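Local coordinates for glycosyl hydrolase family 2, TIM barrel domain protein (Parabacteroides merdae ATCC 43184, PDB 6DXU) that is a gut bacterial beta-glucuronidase of glycoside hydrolase family 2 and probably releases glucuronic acid from glucuronide conjugates, at residues 560-565 with 764-769; 603-606 with 610-613. All coordinates share one frame; numbering follows the deposited sequence.

A bicine molecule lies between W563 and K766 of interaction 1 and D603 and P605 of interaction 2, a worked case of one pocket assembled from several pieces of a chain. Interaction 1 brings a loop of the TIM barrel to the C-terminal region, while interaction 2 joins two turns separated by only three residues; their centres lie about 11 Å apart. Between them they supply six of the pocket's eight residues. They also touch directly through the indole of W563, whose CH2 lies 3.5 Å from N604 OD1 and whose CZ3 packs 3.6 Å from P605 CD. R523 and Q793 complete the pocket, R523 hydrogen-bonding to both D562 O and the bicine.

Interaction 1: residues 560-565 with 764-769; sequences DGDWSE and SSKKQI. With BCN (bicine), chain L.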
# COMPACT_ATOMS: atom_id res chain seq x y z
N ASP D 560 50.97 -11.84 -12.37
CA ASP D 560 52.09 -12.39 -13.12
C ASP D 560 52.64 -13.68 -12.53
O ASP D 560 53.39 -14.38 -13.22
CB ASP D 560 53.22 -11.36 -13.21
CG ASP D 560 52.73 -10.02 -13.73
OD1 ASP D 560 51.76 -10.03 -14.51
OD2 ASP D 560 53.30 -8.97 -13.34
N GLY D 561 52.26 -14.01 -11.30
CA GLY D 561 52.80 -15.19 -10.65
C GLY D 561 52.27 -16.47 -11.26
O GLY D 561 51.31 -16.47 -12.04
N ASP D 562 52.95 -17.59 -10.98
CA ASP D 562 52.44 -18.84 -11.55
C ASP D 562 51.29 -19.46 -10.77
O ASP D 562 50.74 -20.48 -11.22
CB ASP D 562 53.53 -19.91 -11.70
CG ASP D 562 54.15 -20.35 -10.39
OD1 ASP D 562 53.78 -19.86 -9.29
OD2 ASP D 562 55.09 -21.18 -10.46
N TRP D 563 50.98 -18.92 -9.58
CA TRP D 563 49.92 -19.47 -8.71
C TRP D 563 50.26 -20.88 -8.22
O TRP D 563 49.38 -21.72 -7.99
CB TRP D 563 48.54 -19.45 -9.36
CG TRP D 563 47.97 -18.05 -9.47
CD1 TRP D 563 48.64 -16.90 -9.81
CD2 TRP D 563 46.60 -17.67 -9.26
NE1 TRP D 563 47.76 -15.83 -9.81
CE2 TRP D 563 46.51 -16.28 -9.48
CE3 TRP D 563 45.45 -18.38 -8.91
CZ2 TRP D 563 45.30 -15.58 -9.35
CZ3 TRP D 563 44.25 -17.69 -8.78
CH2 TRP D 563 44.19 -16.30 -9.00
N SER D 564 51.55 -21.15 -8.10
CA SER D 564 51.97 -22.42 -7.56
C SER D 564 51.92 -22.38 -6.04
O SER D 564 51.96 -21.32 -5.42
CB SER D 564 53.39 -22.76 -8.01
OG SER D 564 54.32 -21.88 -7.40
N GLU D 565 51.81 -23.57 -5.44
CA GLU D 565 51.97 -23.66 -4.00
C GLU D 565 53.36 -23.22 -3.56
O GLU D 565 53.53 -22.79 -2.42
CB GLU D 565 51.72 -25.09 -3.55
CG GLU D 565 50.39 -25.64 -3.95
CD GLU D 565 49.97 -26.77 -3.04
OE1 GLU D 565 49.53 -27.84 -3.53
OE2 GLU D 565 50.09 -26.59 -1.82
N SER D 764 55.78 -27.77 -16.94
CA SER D 764 55.43 -26.41 -16.55
C SER D 764 54.09 -25.96 -17.13
O SER D 764 53.71 -24.79 -16.96
CB SER D 764 56.54 -25.44 -16.96
OG SER D 764 56.65 -25.40 -18.37
N SER D 765 53.36 -26.87 -17.77
CA SER D 765 52.14 -26.48 -18.46
C SER D 765 51.03 -26.10 -17.49
O SER D 765 50.79 -26.80 -16.49
CB SER D 765 51.66 -27.61 -19.39
OG SER D 765 50.45 -27.23 -20.03
N LYS D 766 50.33 -25.01 -17.82
CA LYS D 766 49.11 -24.58 -17.14
C LYS D 766 47.91 -24.62 -18.04
O LYS D 766 46.89 -23.99 -17.74
CB LYS D 766 49.24 -23.18 -16.60
CG LYS D 766 50.25 -23.21 -15.61
CD LYS D 766 50.51 -21.84 -15.19
CE LYS D 766 51.32 -21.81 -13.92
NZ LYS D 766 50.85 -20.65 -13.29
N LYS D 767 48.00 -25.36 -19.14
CA LYS D 767 46.96 -25.38 -20.15
C LYS D 767 45.65 -25.92 -19.59
O LYS D 767 45.63 -26.87 -18.80
CB LYS D 767 47.42 -26.24 -21.32
CG LYS D 767 46.90 -25.78 -22.67
CD LYS D 767 47.60 -26.58 -23.77
CE LYS D 767 46.80 -26.56 -25.06
NZ LYS D 767 46.38 -25.20 -25.36
N GLN D 768 44.53 -25.34 -20.02
CA GLN D 768 43.25 -25.80 -19.53
C GLN D 768 42.87 -27.13 -20.17
O GLN D 768 43.01 -27.33 -21.38
CB GLN D 768 42.15 -24.77 -19.78
CG GLN D 768 40.88 -25.12 -18.99
CD GLN D 768 39.71 -24.20 -19.23
OE1 GLN D 768 39.29 -23.46 -18.33
NE2 GLN D 768 39.15 -24.25 -20.43
N ILE D 769 42.36 -28.04 -19.33
CA ILE D 769 41.92 -29.37 -19.73
C ILE D 769 40.42 -29.47 -19.44
O ILE D 769 39.95 -28.99 -18.40
CB ILE D 769 42.70 -30.46 -18.97
CG1 ILE D 769 44.16 -30.46 -19.42
CG2 ILE D 769 42.07 -31.83 -19.18
CD1 ILE D 769 45.09 -30.96 -18.36
N1 BCN L . 46.33 -17.26 -13.82
C1 BCN L . 46.85 -16.61 -15.01
C2 BCN L . 46.75 -17.59 -16.18
O21 BCN L . 46.51 -18.80 -15.95
O22 BCN L . 46.92 -17.18 -17.36
C3 BCN L . 47.45 -17.51 -12.92
C4 BCN L . 48.25 -18.74 -13.36
O4 BCN L . 47.39 -19.84 -13.51
C5 BCN L . 45.41 -16.33 -13.15
C6 BCN L . 43.96 -16.64 -13.51
O6 BCN L . 43.89 -17.97 -13.97
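K766 reaches across to D562, the residue that opens an Asx turn in the barrel loop between helices 557-560 and 565-579. The lysine comes from the C-terminal domain, just ahead of strand 768-775, so a residue from one domain helps to close a ligand pocket on another. The joint is small, burying only 97 Å², and nearly all of it is made by these two residues. On its tight side the end of the lysine lies against the aspartate beside the backbone: K766 CE is 3.7 Å from D562 CB. The chain stays extended as far as CE (chi2 173°, chi3 167°), which carries it over to the D562 peptide. The modelled approach of NZ to the carbonyl oxygen there is implausibly short, so the exact position of the ammonium group is doubtful.

Bicine fills the neighbouring side. Its C3 sits above one face of the W563 indole, offset toward the rim and 3.4 Å from CD1, while W563 NE1 is held by S558 O.

The contact is looser at the carboxylate, and both D562 and K766 remain partly exposed. As modelled, K766 NZ is 5.0 Å from D562 OD1, not in contact, so any attraction would probably be weak. The carboxylate is used within its own loop instead. D562 OD1 accepts S564 N at 2.8 Å from above the carboxylate plane, and S564 OG, also at 2.8 Å, approaches the same oxygen from that same face, on its syn side.

Interaction 2: residues 603-606 with 610-613; sequences DNPV and NQKG. With BCN (bicine), chain L.
Q611 makes most of this contact, its side-chain amide lying against N604, P605 and V606. The glutamine is extended beyond CG, which carries the amide across to the facing turn. There OE1 accepts V606 N at 2.9 Å in an almost straight bond (172° at the hydrogen), although the donor stands 46° out of the carbonyl plane. The same oxygen is packed against the proline ring, 3.2 Å from P605 CD. The other end of the amide, NE2, bonds to H520 ND1, so both polar ends of this buried group are occupied and its rotation is fixed.

V606 crosses the glutamine at about a right angle. With CG1 anti to the backbone N (chi1 174°), it is the other methyl, CG2, that meets the amide, 3.4 Å from Q611 NE2. N604, with about as much surface buried as V606, lays CB 3.8 Å from Q611 OE1, while its ND2 is held by V609 O.

The sequence from N610 to K612 matches the N-x-K signature of beta-glucuronidases, which in relatives recognises the glucuronate carboxylate and probably does so here. The signature is folded as an Asx turn: N610 OD1 accepts K612 N at 3.2 Å in the carbonyl plane. Beyond it, D518 takes Q611 N and forms a salt bridge with K612 NZ, while D183 takes N610 ND2.

With an alanine in place of Q611, V606 N and H520 ND1 would probably lose their shared partner, and a gap would be likely to open beside P605. On its ligand side the 603-606 turn meets the bicine hydroxyl: O6 donates to D603 O at 2.8 Å and lies 3.4 Å from P605 CD.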
# COMPACT_ATOMS: atom_id res chain seq x y z
N ASP D 603 37.76 -17.10 -14.35
CA ASP D 603 38.95 -17.54 -15.07
C ASP D 603 40.07 -18.02 -14.15
O ASP D 603 41.21 -18.17 -14.61
CB ASP D 603 39.47 -16.41 -15.96
CG ASP D 603 38.50 -16.10 -17.09
OD1 ASP D 603 37.94 -17.05 -17.67
OD2 ASP D 603 38.27 -14.90 -17.35
N ASN D 604 39.79 -18.27 -12.87
CA ASN D 604 40.80 -18.82 -11.99
C ASN D 604 41.15 -20.24 -12.43
O ASN D 604 40.36 -20.89 -13.13
CB ASN D 604 40.30 -18.82 -10.55
CG ASN D 604 40.63 -17.53 -9.83
OD1 ASN D 604 41.00 -16.55 -10.47
ND2 ASN D 604 40.49 -17.52 -8.49
N PRO D 605 42.33 -20.75 -12.05
CA PRO D 605 42.73 -22.11 -12.45
C PRO D 605 41.69 -23.17 -12.13
O PRO D 605 41.44 -24.06 -12.96
CB PRO D 605 44.03 -22.34 -11.66
CG PRO D 605 44.61 -20.96 -11.52
CD PRO D 605 43.41 -20.04 -11.34
N VAL D 606 41.07 -23.11 -10.95
CA VAL D 606 39.76 -23.70 -10.73
C VAL D 606 38.72 -22.59 -10.93
O VAL D 606 38.68 -21.65 -10.12
CB VAL D 606 39.64 -24.33 -9.34
CG1 VAL D 606 38.20 -24.80 -9.11
CG2 VAL D 606 40.65 -25.51 -9.18
N ASN D 610 38.06 -18.95 -5.18
CA ASN D 610 39.16 -18.19 -4.60
C ASN D 610 40.12 -19.21 -4.00
O ASN D 610 39.76 -19.92 -3.06
CB ASN D 610 38.63 -17.22 -3.54
CG ASN D 610 39.72 -16.34 -2.94
OD1 ASN D 610 40.82 -16.81 -2.62
ND2 ASN D 610 39.42 -15.05 -2.77
N GLN D 611 41.32 -19.32 -4.57
CA GLN D 611 42.22 -20.42 -4.23
C GLN D 611 43.33 -20.00 -3.26
O GLN D 611 44.42 -20.58 -3.27
CB GLN D 611 42.81 -21.03 -5.50
CG GLN D 611 41.73 -21.64 -6.41
CD GLN D 611 42.29 -22.18 -7.72
OE1 GLN D 611 42.19 -21.53 -8.77
NE2 GLN D 611 42.87 -23.38 -7.66
N LYS D 612 43.06 -19.02 -2.40
CA LYS D 612 44.05 -18.61 -1.41
C LYS D 612 44.09 -19.51 -0.18
O LYS D 612 44.96 -19.32 0.68
CB LYS D 612 43.77 -17.17 -0.98
CG LYS D 612 44.00 -16.15 -2.07
CD LYS D 612 43.68 -14.74 -1.56
CE LYS D 612 43.97 -13.70 -2.62
NZ LYS D 612 43.14 -13.87 -3.84
N GLY D 613 43.18 -20.48 -0.07
CA GLY D 613 43.15 -21.29 1.13
C GLY D 613 44.44 -22.07 1.32
O GLY D 613 45.21 -22.28 0.39
N1 BCN L . 46.33 -17.26 -13.82
C1 BCN L . 46.85 -16.61 -15.01
C2 BCN L . 46.75 -17.59 -16.18
O21 BCN L . 46.51 -18.80 -15.95
O22 BCN L . 46.92 -17.18 -17.36
C3 BCN L . 47.45 -17.51 -12.92
C4 BCN L . 48.25 -18.74 -13.36
O4 BCN L . 47.39 -19.84 -13.51
C5 BCN L . 45.41 -16.33 -13.15
C6 BCN L . 43.96 -16.64 -13.51
O6 BCN L . 43.89 -17.97 -13.97